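Local coordinates for protein putative N-acetylmuramoyl-L-alanine amidase,autolysin cwp6 (Peptoclostridium difficile, PDB 5J72) that probably cleaves the N-acetylmuramoyl-L-alanine amide bond of peptidoglycan as a zinc-dependent cell-wall autolysin, held at the cell wall by three CWB2 modules, at residues K10-G15 and Y104-E109; M38-P43 and E68-W73; T128-K133 and E413-I418. All coordinates share one frame; numbering follows the deposited sequence. Where two conformers were deposited one is given.

Contact 1: K10-G15 and Y104-E109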
loop_
_atom_site.group_PDB
_atom_site.type_symbol
_atom_site.label_atom_id
_atom_site.label_comp_id
_atom_site.label_asym_id
_atom_site.label_seq_id
_atom_site.Cartn_x
_atom_site.Cartn_y
_atom_site.Cartn_z
ATOM N N LYS A 10 -17.528 -5.330 -8.316
ATOM C CA LYS A 10 -18.875 -4.790 -8.334
ATOM C C LYS A 10 -18.828 -3.289 -8.700
ATOM O O LYS A 10 -19.864 -2.645 -8.887
ATOM C CB LYS A 10 -19.492 -4.930 -6.960
ATOM C CG LYS A 10 -19.609 -6.425 -6.524
ATOM C CD LYS A 10 -20.378 -7.225 -7.601
ATOM C CE LYS A 10 -21.839 -7.368 -7.316
ATOM N NZ LYS A 10 -22.174 -7.475 -5.830
ATOM N N SER A 11 -17.620 -2.733 -8.781
ATOM C CA SER A 11 -17.419 -1.331 -9.210
ATOM C C SER A 11 -16.378 -1.385 -10.335
ATOM O O SER A 11 -15.279 -1.949 -10.129
ATOM C CB SER A 11 -16.927 -0.492 -8.032
ATOM O OG SER A 11 -16.791 0.862 -8.416
ATOM N N VAL A 12 -16.695 -0.867 -11.531
ATOM C CA VAL A 12 -15.778 -0.951 -12.668
ATOM C C VAL A 12 -15.729 0.419 -13.402
ATOM O O VAL A 12 -16.380 1.354 -12.942
ATOM C CB VAL A 12 -16.249 -2.075 -13.662
ATOM C CG1 VAL A 12 -16.244 -3.446 -12.946
ATOM C CG2 VAL A 12 -17.648 -1.772 -14.210
ATOM N N VAL A 13 -14.979 0.486 -14.480
ATOM C CA VAL A 13 -14.966 1.685 -15.344
ATOM C C VAL A 13 -14.948 1.099 -16.755
ATOM O O VAL A 13 -14.784 -0.084 -16.949
ATOM C CB VAL A 13 -13.720 2.619 -15.132
ATOM C CG1 VAL A 13 -13.644 3.130 -13.676
ATOM C CG2 VAL A 13 -12.452 1.844 -15.429
ATOM N N LEU A 14 -15.101 1.941 -17.770
ATOM C CA LEU A 14 -15.021 1.463 -19.162
ATOM C C LEU A 14 -13.675 0.813 -19.393
ATOM O O LEU A 14 -12.619 1.436 -19.063
ATOM C CB LEU A 14 -15.242 2.721 -20.078
ATOM C CG LEU A 14 -15.274 2.373 -21.580
ATOM C CD1 LEU A 14 -16.554 1.547 -21.958
ATOM C CD2 LEU A 14 -15.312 3.719 -22.376
ATOM N N GLY A 15 -13.669 -0.419 -19.909
ATOM C CA GLY A 15 -12.441 -1.145 -20.164
ATOM C C GLY A 15 -12.075 -2.116 -19.035
ATOM O O GLY A 15 -11.128 -2.878 -19.182
ATOM N N TYR A 104 -26.095 -9.025 -7.900
ATOM C CA TYR A 104 -25.041 -9.062 -8.925
ATOM C C TYR A 104 -24.891 -7.725 -9.687
ATOM O O TYR A 104 -24.126 -7.674 -10.634
ATOM C CB TYR A 104 -25.309 -10.199 -9.947
ATOM C CG TYR A 104 -25.539 -11.474 -9.188
ATOM C CD1 TYR A 104 -26.830 -11.977 -9.012
ATOM C CD2 TYR A 104 -24.485 -12.112 -8.511
ATOM C CE1 TYR A 104 -27.079 -13.058 -8.175
ATOM C CE2 TYR A 104 -24.732 -13.201 -7.653
ATOM C CZ TYR A 104 -26.037 -13.653 -7.489
ATOM O OH TYR A 104 -26.360 -14.626 -6.578
ATOM N N ASP A 105 -25.587 -6.673 -9.278
ATOM C CA ASP A 105 -25.475 -5.384 -10.023
ATOM C C ASP A 105 -24.052 -4.857 -9.994
ATOM O O ASP A 105 -23.416 -4.884 -8.927
ATOM C CB ASP A 105 -26.324 -4.350 -9.298
ATOM C CG ASP A 105 -27.810 -4.494 -9.547
ATOM O OD1 ASP A 105 -28.210 -5.386 -10.311
ATOM O OD2 ASP A 105 -28.557 -3.727 -8.974
ATOM N N VAL A 106 -23.552 -4.360 -11.107
ATOM C CA VAL A 106 -22.179 -3.851 -11.171
ATOM C C VAL A 106 -22.238 -2.421 -11.608
ATOM O O VAL A 106 -22.903 -2.149 -12.631
ATOM C CB VAL A 106 -21.368 -4.734 -12.164
ATOM C CG1 VAL A 106 -20.019 -4.078 -12.462
ATOM C CG2 VAL A 106 -21.184 -6.141 -11.556
ATOM N N THR A 107 -21.625 -1.497 -10.832
ATOM C CA THR A 107 -21.678 -0.082 -11.168
ATOM C C THR A 107 -20.462 0.313 -11.996
ATOM O O THR A 107 -19.301 0.045 -11.609
ATOM C CB THR A 107 -21.750 0.739 -9.861
ATOM O OG1 THR A 107 -22.888 0.302 -9.137
ATOM C CG2 THR A 107 -21.878 2.226 -10.141
ATOM N N GLN A 108 -20.711 0.959 -13.137
ATOM C CA GLN A 108 -19.628 1.429 -14.014
ATOM C C GLN A 108 -19.479 2.914 -13.803
ATOM O O GLN A 108 -20.307 3.732 -14.237
ATOM C CB GLN A 108 -19.955 1.112 -15.489
ATOM C CG GLN A 108 -18.832 1.532 -16.445
ATOM C CD GLN A 108 -19.073 0.877 -17.793
ATOM O OE1 GLN A 108 -19.407 -0.298 -17.880
ATOM N NE2 GLN A 108 -18.824 1.622 -18.896
ATOM N N GLU A 109 -18.399 3.314 -13.130
ATOM C CA GLU A 109 -18.162 4.734 -12.851
ATOM C C GLU A 109 -17.218 5.287 -13.913
ATOM O O GLU A 109 -16.741 4.553 -14.776
ATOM C CB GLU A 109 -17.442 4.869 -11.506
ATOM C CG GLU A 109 -18.123 4.109 -10.405
ATOM C CD GLU A 109 -19.236 4.946 -9.749
ATOM O OE1 GLU A 109 -19.718 4.541 -8.681
ATOM O OE2 GLU A 109 -19.619 5.981 -10.298
HETATM O O HOH W 1 -23.111 -2.141 -7.816
HETATM O O HOH W 2 -24.191 -5.678 -6.240
HETATM O O HOH W 3 -18.924 2.295 -7.537
HETATM O O HOH W 4 -15.704 4.765 -17.267
#
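Lys10 opens the pairing. Its carbonyl O accepts from Thr107 N at 2.9 Å, with the donor 33° out of the carbonyl plane. Bent at chi2, chi3 and chi4, its long side chain doubles along the other segment until CE lies 3.4 Å from Asp105 O. The ammonium group makes one direct bond to the carbonyl of Asp103, and a water sits between NZ and Asp105 O. Small Ser11 points to the same face as Thr107 and Glu109; its OG, anti to the backbone N, shares a water with Glu109 OE1. Ser11, Val12, Thr107 and Gln108 form two parallel bridges, a short parallel strand pair in the N-terminal domain. Val12 does most to hold it: its N donates to Thr107 O (2.8 Å, 165° at the hydrogen), nearly along the C=O axis, and its O receives Glu109 N in the carbonyl plane. On the opposite face Val12 CG2 meets Val106 CG1 at 3.7 Å, two branched chains that cross at about a right angle, and both touch Tyr63 of strand 56-63. Val13 lays CG1 3.6 Å from Glu109 O. Leu14 follows; a water joins its N to Glu109 O, while its CD1 rests 3.8 Å from Gln108 NE2, in an amide whose NE2 donates to Lys65 O and whose OE1 accepts from Trp73 NE1.

Contact 2: M38-P43 and E68-W73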
loop_
_atom_site.group_PDB
_atom_site.type_symbol
_atom_site.label_atom_id
_atom_site.label_comp_id
_atom_site.label_asym_id
_atom_site.label_seq_id
_atom_site.Cartn_x
_atom_site.Cartn_y
_atom_site.Cartn_z
ATOM N N MET A 38 -28.021 -5.909 -18.736
ATOM C CA MET A 38 -28.456 -4.717 -19.460
ATOM C C MET A 38 -28.249 -3.536 -18.573
ATOM O O MET A 38 -28.401 -3.643 -17.345
ATOM C CB MET A 38 -29.994 -4.697 -19.767
ATOM C CG MET A 38 -30.423 -5.790 -20.753
ATOM S SD MET A 38 -30.032 -5.417 -22.508
ATOM C CE MET A 38 -31.274 -4.101 -22.875
ATOM N N CYS A 39 -27.895 -2.404 -19.181
ATOM C CA CYS A 39 -27.863 -1.161 -18.430
ATOM C C CYS A 39 -28.829 -0.242 -19.301
ATOM O O CYS A 39 -28.445 0.143 -20.403
ATOM C CB CYS A 39 -26.447 -0.587 -18.353
ATOM S SG CYS A 39 -26.421 1.050 -17.528
ATOM N N TYR A 40 -30.046 0.046 -18.784
ATOM C CA TYR A 40 -31.114 0.773 -19.527
ATOM C C TYR A 40 -31.359 -0.048 -20.794
ATOM O O TYR A 40 -31.712 -1.223 -20.647
ATOM C CB TYR A 40 -30.652 2.221 -19.810
ATOM C CG TYR A 40 -31.801 3.066 -20.280
ATOM C CD1 TYR A 40 -32.984 3.130 -19.554
ATOM C CD2 TYR A 40 -31.719 3.790 -21.469
ATOM C CE1 TYR A 40 -34.062 3.899 -19.999
ATOM C CE2 TYR A 40 -32.790 4.554 -21.921
ATOM C CZ TYR A 40 -33.954 4.611 -21.178
ATOM O OH TYR A 40 -34.991 5.434 -21.604
ATOM N N ASP A 41 -31.137 0.476 -21.996
ATOM C CA ASP A 41 -31.394 -0.338 -23.190
ATOM C C ASP A 41 -30.152 -0.917 -23.833
ATOM O O ASP A 41 -30.197 -1.401 -24.963
ATOM C CB ASP A 41 -32.167 0.521 -24.209
ATOM C CG ASP A 41 -31.401 1.701 -24.716
ATOM O OD1 ASP A 41 -30.348 2.045 -24.115
ATOM O OD2 ASP A 41 -31.843 2.299 -25.745
ATOM N N MET A 42 -28.991 -0.915 -23.124
ATOM C CA MET A 42 -27.771 -1.422 -23.760
ATOM C C MET A 42 -27.375 -2.803 -23.173
ATOM O O MET A 42 -27.302 -2.955 -21.977
ATOM C CB MET A 42 -26.603 -0.423 -23.489
ATOM C CG MET A 42 -25.277 -0.912 -24.056
ATOM S SD MET A 42 -24.054 0.412 -23.820
ATOM C CE MET A 42 -24.444 1.524 -25.222
ATOM N N PRO A 43 -27.119 -3.784 -24.018
ATOM C CA PRO A 43 -26.738 -5.139 -23.564
ATOM C C PRO A 43 -25.241 -5.313 -23.432
ATOM O O PRO A 43 -24.442 -4.640 -24.100
ATOM C CB PRO A 43 -27.294 -6.037 -24.679
ATOM C CG PRO A 43 -27.104 -5.160 -25.963
ATOM C CD PRO A 43 -27.356 -3.715 -25.496
ATOM N N GLU A 68 -25.492 5.088 -22.543
ATOM C CA GLU A 68 -25.974 6.464 -22.781
ATOM C C GLU A 68 -26.701 7.013 -21.562
ATOM O O GLU A 68 -26.736 8.236 -21.342
ATOM C CB GLU A 68 -26.962 6.494 -23.972
ATOM C CG GLU A 68 -26.266 6.068 -25.274
ATOM C CD GLU A 68 -25.221 7.073 -25.764
ATOM O OE1 GLU A 68 -25.121 8.210 -25.259
ATOM O OE2 GLU A 68 -24.475 6.722 -26.699
ATOM N N TYR A 69 -27.277 6.095 -20.758
ATOM C CA TYR A 69 -28.039 6.557 -19.592
ATOM C C TYR A 69 -28.006 5.421 -18.580
ATOM O O TYR A 69 -28.069 4.242 -18.997
ATOM C CB TYR A 69 -29.524 6.841 -20.024
ATOM C CG TYR A 69 -30.469 7.225 -18.900
ATOM C CD1 TYR A 69 -30.194 8.295 -18.064
ATOM C CD2 TYR A 69 -31.663 6.508 -18.685
ATOM C CE1 TYR A 69 -31.060 8.646 -17.036
ATOM C CE2 TYR A 69 -32.536 6.868 -17.670
ATOM C CZ TYR A 69 -32.225 7.927 -16.851
ATOM O OH TYR A 69 -33.078 8.257 -15.833
ATOM N N LEU A 70 -27.932 5.810 -17.278
ATOM C CA LEU A 70 -27.773 4.872 -16.135
ATOM C C LEU A 70 -26.362 4.267 -16.190
ATOM O O LEU A 70 -25.618 4.391 -17.175
ATOM C CB LEU A 70 -28.824 3.717 -16.071
ATOM C CG LEU A 70 -30.267 4.200 -16.168
ATOM C CD1 LEU A 70 -31.321 3.072 -15.982
ATOM C CD2 LEU A 70 -30.419 5.211 -15.071
ATOM N N ASN A 71 -25.952 3.638 -15.091
ATOM C CA ASN A 71 -24.606 3.080 -15.073
ATOM C C ASN A 71 -24.524 1.847 -14.193
ATOM O O ASN A 71 -23.454 1.554 -13.596
ATOM C CB ASN A 71 -23.573 4.165 -14.584
ATOM C CG ASN A 71 -23.714 4.517 -13.104
ATOM O OD1 ASN A 71 -24.766 4.322 -12.483
ATOM N ND2 ASN A 71 -22.642 5.003 -12.440
ATOM N N VAL A 72 -25.627 1.096 -14.120
ATOM C CA VAL A 72 -25.577 -0.155 -13.334
ATOM C C VAL A 72 -25.963 -1.302 -14.271
ATOM O O VAL A 72 -27.066 -1.267 -14.861
ATOM C CB VAL A 72 -26.542 -0.109 -12.135
ATOM C CG1 VAL A 72 -26.505 -1.484 -11.414
ATOM C CG2 VAL A 72 -26.129 1.034 -11.169
ATOM N N TRP A 73 -25.087 -2.279 -14.429
ATOM C CA TRP A 73 -25.333 -3.441 -15.245
ATOM C C TRP A 73 -26.137 -4.432 -14.422
ATOM O O TRP A 73 -25.688 -4.809 -13.338
ATOM C CB TRP A 73 -23.990 -4.087 -15.637
ATOM C CG TRP A 73 -23.209 -3.246 -16.536
ATOM C CD1 TRP A 73 -22.090 -2.513 -16.230
ATOM C CD2 TRP A 73 -23.514 -2.960 -17.920
ATOM N NE1 TRP A 73 -21.711 -1.758 -17.335
ATOM C CE2 TRP A 73 -22.565 -2.027 -18.386
ATOM C CE3 TRP A 73 -24.504 -3.428 -18.815
ATOM C CZ2 TRP A 73 -22.575 -1.542 -19.706
ATOM C CZ3 TRP A 73 -24.512 -2.951 -20.134
ATOM C CH2 TRP A 73 -23.562 -2.019 -20.563
HETATM O O HOH W 5 -27.701 2.753 -21.380
HETATM O O HOH W 6 -27.138 3.071 -23.927
#
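Cys39 presses its CB onto one face of the Trp73 indole, 3.6 Å from the centroid of the six-membered ring and 17° off the normal, a CH-pi contact offset toward the rim. Its SG, anti to the backbone N, lies farther from the ring, 4.9 Å from that centroid, but still close to its normal, a Cys sulfur-aromatic contact. Being small, Cys39 thus brings CB onto the indole and SG within 3.5 Å of Leu70 O. Met42 comes at the edge of the same indole: its O is 3.3 Å from Trp73 CZ3, and SD makes a Met-aromatic contact from the rim side.

Farther out, Tyr40 and Tyr69 form a T-shaped pair. Tyr69 CD2 stands 3.6 Å above the centre of the Tyr40 ring, with the planes at 90°. Leu70 CD1 touches Tyr40 CD1, the two side chains crossing at about a right angle, so an aliphatic branch extends this exposed apolar patch.

One water donates to both Cys39 O and Tyr69 O. The indole is fixed in its rotation by NE1, bonded to Gln108, and the Tyr63 ring meets it obliquely. What sets the positions of Cys39, Tyr40 and Met42 is a type II' turn, closed by Met42 N to Cys39 O at 3.0 Å and by Cys39 N to Met42 O. Tyr40 takes its first corner with a positive phi of 57°. This is the tight two-residue beta hairpin that joins strands 30-39 and 42-51 of the N-terminal domain: Tyr40 at its tip meets Tyr69 and Leu70 in the loop before strand 72-82, and Cys39 and Met42 at its base meet Trp73.

Contact 3: T128-K133 and E413-I418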
loop_
_atom_site.group_PDB
_atom_site.type_symbol
_atom_site.label_atom_id
_atom_site.label_comp_id
_atom_site.label_asym_id
_atom_site.label_seq_id
_atom_site.Cartn_x
_atom_site.Cartn_y
_atom_site.Cartn_z
ATOM N N THR A 128 -8.307 15.653 -13.323
ATOM C CA THR A 128 -9.180 14.487 -13.328
ATOM C C THR A 128 -8.856 13.540 -12.199
ATOM O O THR A 128 -7.704 13.546 -11.734
ATOM C CB THR A 128 -8.974 13.754 -14.606
ATOM O OG1 THR A 128 -7.602 13.388 -14.694
ATOM C CG2 THR A 128 -9.414 14.582 -15.815
ATOM N N SER A 129 -9.824 12.717 -11.763
ATOM C CA SER A 129 -9.477 11.743 -10.733
ATOM C C SER A 129 -10.206 10.422 -10.951
ATOM O O SER A 129 -11.334 10.406 -11.463
ATOM C CB SER A 129 -9.799 12.285 -9.356
ATOM O OG SER A 129 -11.134 12.728 -9.202
ATOM N N ALA A 130 -9.523 9.302 -10.598
ATOM C CA ALA A 130 -10.131 7.965 -10.683
ATOM C C ALA A 130 -11.298 7.948 -9.766
ATOM O O ALA A 130 -11.278 8.592 -8.713
ATOM C CB ALA A 130 -9.097 6.910 -10.264
ATOM N N PRO A 131 -12.406 7.250 -10.102
ATOM C CA PRO A 131 -13.544 7.255 -9.171
ATOM C C PRO A 131 -13.190 6.605 -7.796
ATOM O O PRO A 131 -12.435 5.626 -7.759
ATOM C CB PRO A 131 -14.620 6.424 -9.930
ATOM C CG PRO A 131 -13.788 5.531 -10.897
ATOM C CD PRO A 131 -12.690 6.496 -11.333
ATOM N N VAL A 132 -13.747 7.133 -6.717
ATOM C CA VAL A 132 -13.466 6.627 -5.382
ATOM C C VAL A 132 -14.681 5.931 -4.834
ATOM O O VAL A 132 -15.789 6.497 -4.842
ATOM C CB VAL A 132 -13.085 7.852 -4.513
ATOM C CG1 VAL A 132 -12.998 7.523 -3.027
ATOM C CG2 VAL A 132 -11.758 8.435 -4.998
ATOM N N LYS A 133 -14.493 4.699 -4.333
ATOM C CA LYS A 133 -15.599 3.991 -3.674
ATOM C C LYS A 133 -15.248 3.969 -2.182
ATOM O O LYS A 133 -14.235 3.384 -1.808
ATOM C CB LYS A 133 -15.712 2.580 -4.286
ATOM C CG LYS A 133 -16.690 1.714 -3.472
ATOM C CD LYS A 133 -18.121 2.010 -3.875
ATOM C CE LYS A 133 -19.102 1.175 -3.046
ATOM N NZ LYS A 133 -20.480 1.659 -3.256
ATOM N N GLU A 413 -7.905 1.750 -11.962
ATOM C CA GLU A 413 -9.279 2.045 -12.459
ATOM C C GLU A 413 -10.173 2.556 -11.390
ATOM O O GLU A 413 -10.915 3.498 -11.621
ATOM C CB GLU A 413 -9.875 0.769 -13.052
ATOM C CG GLU A 413 -9.031 0.325 -14.216
ATOM C CD GLU A 413 -9.420 -1.061 -14.741
ATOM O OE1 GLU A 413 -10.243 -1.736 -14.120
ATOM O OE2 GLU A 413 -8.888 -1.457 -15.787
ATOM N N THR A 414 -10.110 1.973 -10.185
ATOM C CA THR A 414 -10.953 2.369 -9.079
ATOM C C THR A 414 -10.131 2.525 -7.796
ATOM O O THR A 414 -9.250 1.680 -7.542
ATOM C CB THR A 414 -12.011 1.257 -8.805
ATOM O OG1 THR A 414 -12.715 1.002 -10.039
ATOM C CG2 THR A 414 -12.999 1.633 -7.709
ATOM N N VAL A 415 -10.458 3.514 -6.997
ATOM C CA VAL A 415 -9.753 3.713 -5.758
ATOM C C VAL A 415 -10.753 3.443 -4.683
ATOM O O VAL A 415 -11.851 4.016 -4.677
ATOM C CB VAL A 415 -9.216 5.172 -5.645
ATOM C CG1 VAL A 415 -8.665 5.429 -4.229
ATOM C CG2 VAL A 415 -8.165 5.433 -6.695
ATOM N N TYR A 416 -10.433 2.533 -3.749
ATOM C CA TYR A 416 -11.337 2.301 -2.667
ATOM C C TYR A 416 -10.828 2.963 -1.438
ATOM O O TYR A 416 -9.673 2.720 -1.069
ATOM C CB TYR A 416 -11.448 0.800 -2.338
ATOM C CG TYR A 416 -12.111 0.008 -3.440
ATOM C CD1 TYR A 416 -13.424 -0.402 -3.328
ATOM C CD2 TYR A 416 -11.404 -0.364 -4.576
ATOM C CE1 TYR A 416 -14.033 -1.185 -4.344
ATOM C CE2 TYR A 416 -11.996 -1.135 -5.578
ATOM C CZ TYR A 416 -13.306 -1.539 -5.449
ATOM O OH TYR A 416 -13.826 -2.312 -6.486
ATOM N N GLN A 417 -11.625 3.763 -0.791
ATOM C CA GLN A 417 -11.200 4.409 0.450
ATOM C C GLN A 417 -11.724 3.587 1.618
ATOM O O GLN A 417 -12.929 3.444 1.836
ATOM C CB GLN A 417 -11.771 5.836 0.517
ATOM C CG GLN A 417 -11.589 6.487 1.864
ATOM C CD GLN A 417 -12.131 7.938 1.788
ATOM O OE1 GLN A 417 -12.614 8.363 0.745
ATOM N NE2 GLN A 417 -12.025 8.707 2.887
ATOM N N ILE A 418 -10.810 3.027 2.392
ATOM C CA ILE A 418 -11.170 2.184 3.529
ATOM C C ILE A 418 -11.251 2.942 4.821
ATOM O O ILE A 418 -10.287 3.599 5.222
ATOM C CB ILE A 418 -10.092 1.063 3.689
ATOM C CG1 ILE A 418 -9.847 0.340 2.340
ATOM C CG2 ILE A 418 -10.529 0.082 4.799
ATOM C CD1 ILE A 418 -11.140 -0.328 1.759
#
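Three backbone hydrogen bonds carry this parallel strand pair, which joins strand 128-135 to strand 411-418 of the third CWB2 range. Val132 faces Val415 and Lys133 faces Tyr416, while Val415 bonds to Pro131 and Lys133, the residues flanking Val132. Val415 N donates to Pro131 O at 3.0 Å, almost straight at 170° and nearly along the C=O axis. Lys133 N returns the bond to Val415 O with similar alignment, so Val415 is gripped through both its N-H and its carbonyl. The third, Gln417 N to Lys133 O at 2.8 Å, is more bent, its donor 34° above the carbonyl plane. A proline suits the first position because the pairing uses only its carbonyl; Pro131 CD lies 3.5 Å from Glu413 O.

Close CA-H...O contacts fill in between these bonds: Val132 CA lies 3.2 Å from Val415 O, and Tyr416 CA approaches Lys133 O in the same way.

Side-chain packing differs on the two faces. Val132 and Val415 lie side by side and point the same way, CG2 of Val132 being 4.2 Å from Val415 CB; such beta-branched residues suit extended strands. Ala130 CB touches Val415 CG2 at 4.0 Å, and Val132 CG1 makes a methyl-to-oxygen contact with Gln417 OE1. On the other face the aliphatic start of Lys133 passes obliquely by the Tyr416 ring, CB 3.9 Å from CD1, before the chain bends at chi2 (82°) and carries the ammonium end away.

The chain turns a corner at Glu413, whose carboxylate is bonded to Ser16. Strand 411-418 pairs onward with strand 362-370, while strand 128-135 pairs with 106-113. Helix 424-433 packs beside Val132 and Gln417, helix 140-151 touches Lys133 and Ile418, and strand 11-13 lies against Pro131, Thr414 and Tyr416.

Contact 2 comes within the stretch of chain that contact 1 closes, and contact 3 follows both, drawing in a partner some 280 residues later. Contacts 1 and 2 lie wholly in the N-terminal domain, their centres about 11 Å apart, and meet where antiparallel strands 72-82 and 106-113 adjoin. The centres of contacts 1 and 3 are about 12 Å apart; Val13 and Glu109 pack there against Pro131, and Val13 also reaches Glu413 directly. Contacts 2 and 3 do not touch, their centres being about 21 Å apart. Strand pairing thus runs from the hairpin region through 72-82, 106-113 and 128-135 to 411-418, linking the N-terminal domain to the third CWB2 range.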